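Local coordinates for protein uncharacterized tRNA/rRNA methyltransferase HI_0380 (Haemophilus influenzae, PDB 3ILK) that probably methylates tRNA or rRNA with S-adenosyl-L-methionine as methyl donor, as a SPOUT-class enzyme of the TrmH family, at residues M4-S16 / V102-R115. Numbering follows the deposited sequence.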
loop_
_atom_site.group_PDB
_atom_site.type_symbol
_atom_site.label_atom_id
_atom_site.label_comp_id
_atom_site.label_asym_id
_atom_site.label_seq_id
_atom_site.Cartn_x
_atom_site.Cartn_y
_atom_site.Cartn_z
HETATM N N MSE A 4 13.229 16.463 7.612
HETATM C CA MSE A 4 12.651 17.724 7.200
HETATM C C MSE A 4 11.155 17.584 7.438
HETATM O O MSE A 4 10.374 18.396 6.947
HETATM C CB MSE A 4 12.928 18.000 5.735
ATOM N N LEU A 5 10.739 16.557 8.186
ATOM C CA LEU A 5 9.353 16.509 8.643
ATOM C C LEU A 5 9.144 17.522 9.799
ATOM O O LEU A 5 8.005 17.912 10.115
ATOM C CB LEU A 5 8.917 15.067 8.985
ATOM C CG LEU A 5 8.775 14.088 7.803
ATOM C CD1 LEU A 5 8.703 12.591 8.202
ATOM C CD2 LEU A 5 7.601 14.432 6.900
ATOM N N GLU A 6 10.267 17.978 10.373
ATOM C CA GLU A 6 10.317 18.945 11.468
ATOM C C GLU A 6 10.055 20.406 11.067
ATOM O O GLU A 6 9.640 21.211 11.919
ATOM C CB GLU A 6 11.663 18.825 12.207
ATOM C CG GLU A 6 11.716 17.836 13.409
ATOM C CD GLU A 6 11.422 16.356 13.047
ATOM O OE1 GLU A 6 10.220 16.019 12.804
ATOM O OE2 GLU A 6 12.381 15.524 13.057
ATOM N N ASN A 7 10.307 20.763 9.807
ATOM C CA ASN A 7 9.798 22.026 9.263
ATOM C C ASN A 7 8.271 22.050 8.979
ATOM O O ASN A 7 7.798 22.958 8.261
ATOM C CB ASN A 7 10.587 22.512 8.014
ATOM C CG ASN A 7 10.319 21.665 6.732
ATOM O OD1 ASN A 7 10.716 22.046 5.602
ATOM N ND2 ASN A 7 9.665 20.520 6.905
ATOM N N ILE A 8 7.507 21.078 9.515
ATOM C CA ILE A 8 6.036 21.048 9.300
ATOM C C ILE A 8 5.310 21.204 10.641
ATOM O O ILE A 8 5.437 20.370 11.511
ATOM C CB ILE A 8 5.538 19.716 8.670
ATOM C CG1 ILE A 8 6.203 19.446 7.288
ATOM C CG2 ILE A 8 3.998 19.678 8.632
ATOM C CD1 ILE A 8 6.184 17.892 6.864
ATOM N N ARG A 9 4.578 22.290 10.786
ATOM C CA ARG A 9 3.791 22.520 11.993
ATOM C C ARG A 9 2.381 22.029 11.751
ATOM O O ARG A 9 1.710 22.496 10.820
ATOM C CB ARG A 9 3.793 24.024 12.346
ATOM C CG ARG A 9 3.005 24.384 13.656
ATOM C CD ARG A 9 3.060 25.873 13.973
ATOM N NE ARG A 9 4.440 26.389 14.000
ATOM C CZ ARG A 9 4.804 27.663 13.848
ATOM N NH1 ARG A 9 3.915 28.651 13.661
ATOM N NH2 ARG A 9 6.102 27.950 13.856
ATOM N N ILE A 10 1.901 21.162 12.630
ATOM C CA ILE A 10 0.524 20.704 12.626
ATOM C C ILE A 10 -0.278 21.610 13.575
ATOM O O ILE A 10 0.037 21.708 14.752
ATOM C CB ILE A 10 0.448 19.206 13.071
ATOM C CG1 ILE A 10 1.200 18.287 12.084
ATOM C CG2 ILE A 10 -1.018 18.710 13.278
ATOM C CD1 ILE A 10 0.583 18.200 10.700
ATOM N N VAL A 11 -1.292 22.296 13.051
ATOM C CA VAL A 11 -2.078 23.194 13.899
ATOM C C VAL A 11 -3.477 22.631 14.111
ATOM O O VAL A 11 -4.161 22.323 13.167
ATOM C CB VAL A 11 -2.205 24.609 13.267
ATOM C CG1 VAL A 11 -3.046 25.539 14.227
ATOM C CG2 VAL A 11 -0.759 25.187 12.866
ATOM N N LEU A 12 -3.923 22.531 15.355
ATOM C CA LEU A 12 -5.264 22.087 15.638
ATOM C C LEU A 12 -6.125 23.240 16.222
ATOM O O LEU A 12 -5.884 23.739 17.378
ATOM C CB LEU A 12 -5.225 20.925 16.648
ATOM C CG LEU A 12 -4.239 19.769 16.453
ATOM C CD1 LEU A 12 -4.443 18.675 17.576
ATOM C CD2 LEU A 12 -4.336 19.125 15.060
ATOM N N ILE A 13 -7.121 23.644 15.421
ATOM C CA ILE A 13 -8.049 24.724 15.804
ATOM C C ILE A 13 -9.118 24.273 16.775
ATOM O O ILE A 13 -9.987 23.473 16.426
ATOM C CB ILE A 13 -8.781 25.312 14.612
ATOM C CG1 ILE A 13 -7.783 25.668 13.457
ATOM C CG2 ILE A 13 -9.559 26.563 15.015
ATOM C CD1 ILE A 13 -6.672 26.652 13.847
ATOM N N GLU A 14 -9.086 24.866 17.963
ATOM C CA GLU A 14 -10.115 24.642 19.003
ATOM C C GLU A 14 -10.470 23.208 19.139
ATOM O O GLU A 14 -11.545 22.826 18.744
ATOM C CB GLU A 14 -11.384 25.454 18.730
ATOM C CG GLU A 14 -11.083 26.925 18.585
ATOM C CD GLU A 14 -12.318 27.741 18.268
ATOM O OE1 GLU A 14 -13.462 27.299 18.563
ATOM O OE2 GLU A 14 -12.159 28.859 17.795
ATOM N N THR A 15 -9.590 22.409 19.722
ATOM C CA THR A 15 -9.914 21.034 19.990
ATOM C C THR A 15 -10.882 21.065 21.152
ATOM O O THR A 15 -10.855 22.007 21.938
ATOM C CB THR A 15 -8.657 20.251 20.447
ATOM O OG1 THR A 15 -8.101 20.875 21.634
ATOM C CG2 THR A 15 -7.631 20.191 19.333
ATOM N N SER A 16 -11.714 20.031 21.240
ATOM C CA SER A 16 -12.711 19.849 22.291
ATOM C C SER A 16 -12.236 18.893 23.375
ATOM O O SER A 16 -11.674 19.338 24.412
ATOM C CB SER A 16 -14.020 19.318 21.695
ATOM O OG SER A 16 -14.509 20.219 20.708
ATOM N N VAL A 102 4.284 19.937 -0.036
ATOM C CA VAL A 102 4.927 20.199 1.244
ATOM C C VAL A 102 6.419 19.767 1.185
ATOM O O VAL A 102 7.335 20.559 1.502
ATOM C CB VAL A 102 4.111 19.535 2.376
ATOM C CG1 VAL A 102 4.731 19.790 3.741
ATOM C CG2 VAL A 102 2.668 20.180 2.380
ATOM N N VAL A 103 6.647 18.563 0.669
ATOM C CA VAL A 103 7.950 17.972 0.656
ATOM C C VAL A 103 8.919 18.748 -0.246
ATOM O O VAL A 103 10.116 18.762 0.015
ATOM C CB VAL A 103 7.874 16.481 0.184
ATOM C CG1 VAL A 103 8.371 16.321 -1.279
ATOM C CG2 VAL A 103 8.682 15.639 1.097
ATOM N N ALA A 104 8.425 19.395 -1.301
ATOM C CA ALA A 104 9.330 20.215 -2.141
ATOM C C ALA A 104 9.378 21.703 -1.635
ATOM O O ALA A 104 10.091 22.537 -2.199
ATOM C CB ALA A 104 8.844 20.167 -3.546
ATOM N N TYR A 105 8.613 22.057 -0.588
ATOM C CA TYR A 105 8.543 23.483 -0.165
ATOM C C TYR A 105 9.797 23.950 0.598
ATOM O O TYR A 105 10.125 23.436 1.671
ATOM C CB TYR A 105 7.275 23.842 0.677
ATOM C CG TYR A 105 7.193 25.364 0.800
ATOM C CD1 TYR A 105 6.965 26.145 -0.340
ATOM C CD2 TYR A 105 7.440 26.029 2.023
ATOM C CE1 TYR A 105 6.909 27.502 -0.269
ATOM C CE2 TYR A 105 7.429 27.458 2.081
ATOM C CZ TYR A 105 7.120 28.152 0.960
ATOM O OH TYR A 105 7.096 29.509 0.962
ATOM N N LYS A 106 10.562 24.877 0.007
ATOM C CA LYS A 106 11.741 25.420 0.695
ATOM C C LYS A 106 11.409 26.494 1.749
ATOM O O LYS A 106 11.810 27.665 1.588
ATOM C CB LYS A 106 12.757 25.935 -0.334
ATOM C CG LYS A 106 13.190 24.870 -1.323
ATOM C CD LYS A 106 14.289 25.494 -2.298
ATOM C CE LYS A 106 14.017 24.920 -3.661
ATOM N NZ LYS A 106 14.270 23.467 -3.835
ATOM N N GLY A 107 10.719 26.089 2.845
ATOM C CA GLY A 107 10.405 27.001 3.946
ATOM C C GLY A 107 9.652 26.194 4.982
ATOM O O GLY A 107 9.729 24.980 4.891
ATOM N N LYS A 108 8.998 26.851 5.960
ATOM C CA LYS A 108 8.112 26.208 6.929
ATOM C C LYS A 108 6.672 26.208 6.416
ATOM O O LYS A 108 6.234 27.186 5.788
ATOM C CB LYS A 108 8.122 26.966 8.277
ATOM C CG LYS A 108 9.346 26.748 9.160
ATOM C CD LYS A 108 9.199 27.563 10.449
ATOM C CE LYS A 108 10.476 27.568 11.238
ATOM N NZ LYS A 108 10.346 28.521 12.386
ATOM N N ILE A 109 5.945 25.158 6.768
ATOM C CA ILE A 109 4.640 24.854 6.286
ATOM C C ILE A 109 3.778 24.678 7.546
ATOM O O ILE A 109 4.176 23.961 8.505
ATOM C CB ILE A 109 4.681 23.486 5.473
ATOM C CG1 ILE A 109 5.631 23.561 4.287
ATOM C CG2 ILE A 109 3.270 23.022 5.067
ATOM C CD1 ILE A 109 6.948 22.833 4.556
ATOM N N ALA A 110 2.626 25.335 7.591
ATOM C CA ALA A 110 1.621 24.913 8.615
ATOM C C ALA A 110 0.504 24.136 7.916
ATOM O O ALA A 110 0.046 24.511 6.845
ATOM C CB ALA A 110 1.068 26.153 9.336
ATOM N N ILE A 111 0.116 22.996 8.448
ATOM C CA ILE A 111 -1.120 22.391 8.024
ATOM C C ILE A 111 -2.139 22.548 9.138
ATOM O O ILE A 111 -1.913 22.060 10.235
ATOM C CB ILE A 111 -0.885 20.931 7.631
ATOM C CG1 ILE A 111 0.331 20.852 6.644
ATOM C CG2 ILE A 111 -2.136 20.364 7.010
ATOM C CD1 ILE A 111 0.766 19.424 6.362
ATOM N N VAL A 112 -3.282 23.177 8.820
ATOM C CA VAL A 112 -4.240 23.624 9.797
ATOM C C VAL A 112 -5.451 22.753 9.636
ATOM O O VAL A 112 -6.006 22.647 8.544
ATOM C CB VAL A 112 -4.614 25.162 9.644
ATOM C CG1 VAL A 112 -5.481 25.637 10.849
ATOM C CG2 VAL A 112 -3.289 26.036 9.529
ATOM N N PHE A 113 -5.822 22.140 10.749
ATOM C CA PHE A 113 -6.988 21.281 10.897
ATOM C C PHE A 113 -8.062 22.080 11.584
ATOM O O PHE A 113 -7.920 22.476 12.775
ATOM C CB PHE A 113 -6.598 20.011 11.667
ATOM C CG PHE A 113 -5.634 19.120 10.900
ATOM C CD1 PHE A 113 -4.257 19.405 10.866
ATOM C CD2 PHE A 113 -6.108 18.012 10.204
ATOM C CE1 PHE A 113 -3.374 18.588 10.152
ATOM C CE2 PHE A 113 -5.241 17.209 9.476
ATOM C CZ PHE A 113 -3.870 17.504 9.440
ATOM N N GLY A 114 -9.155 22.329 10.844
ATOM C CA GLY A 114 -10.202 23.202 11.347
ATOM C C GLY A 114 -11.043 22.352 12.242
ATOM O O GLY A 114 -10.848 21.134 12.316
ATOM N N ARG A 115 -11.967 22.997 12.934
ATOM C CA ARG A 115 -12.915 22.330 13.793
ATOM C C ARG A 115 -13.788 21.297 13.065
ATOM O O ARG A 115 -14.327 21.559 11.979
ATOM C CB ARG A 115 -13.818 23.393 14.402
ATOM C CG ARG A 115 -13.062 24.517 15.098
ATOM C CD ARG A 115 -13.767 25.909 14.959
ATOM N NE ARG A 115 -13.150 26.623 13.830
ATOM C CZ ARG A 115 -12.558 27.820 13.897
ATOM N NH1 ARG A 115 -12.023 28.329 12.822
ATOM N NH2 ARG A 115 -12.486 28.498 15.034
HETATM O O HOH W 1 -9.604 21.027 15.221
#
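R9 N donates to I109 O at 2.9 Å, joining strands 8-13 and 109-113, central parallel neighbours in the SPOUT methyltransferase sheet. Donors alternate along the pair: R9, V11 and I13 give their N-H to I109, I111 and F113 O, and I109, I111 and F113 give theirs to N7, R9 and V11 O. V11 N to I111 O (2.9 Å) is almost straight at 178°.

On one face of the sheet, I8 packs CG2 on I111 CD1 and crosses V102 of helix 95-104 at about a right angle. Farther along, I10 CG2 approaches F113 CE1 obliquely at 3.9 Å, while V11 O lies at the ring's edge. F113 also touches L145, and T81 lies close by; T81 and G114 probably help bind S-adenosyl-L-methionine, as in relatives.

Just past the paired ends, E14 OE2 meets R115 NH2 at 2.8 Å, a salt bridge whose hydrogen bond is weak. Twists at chi2 (146°) and chi3 (-96°) turn the flat guanidinium face toward I13, whose CG2 sits over its centre, 3.4 Å from R115 CZ. E124 and G119 hold NH1 and NE. On the opposite face V11 and V112 lie side by side, and I13 CD1 presses tightly on V112 CG1, 3.4 Å away.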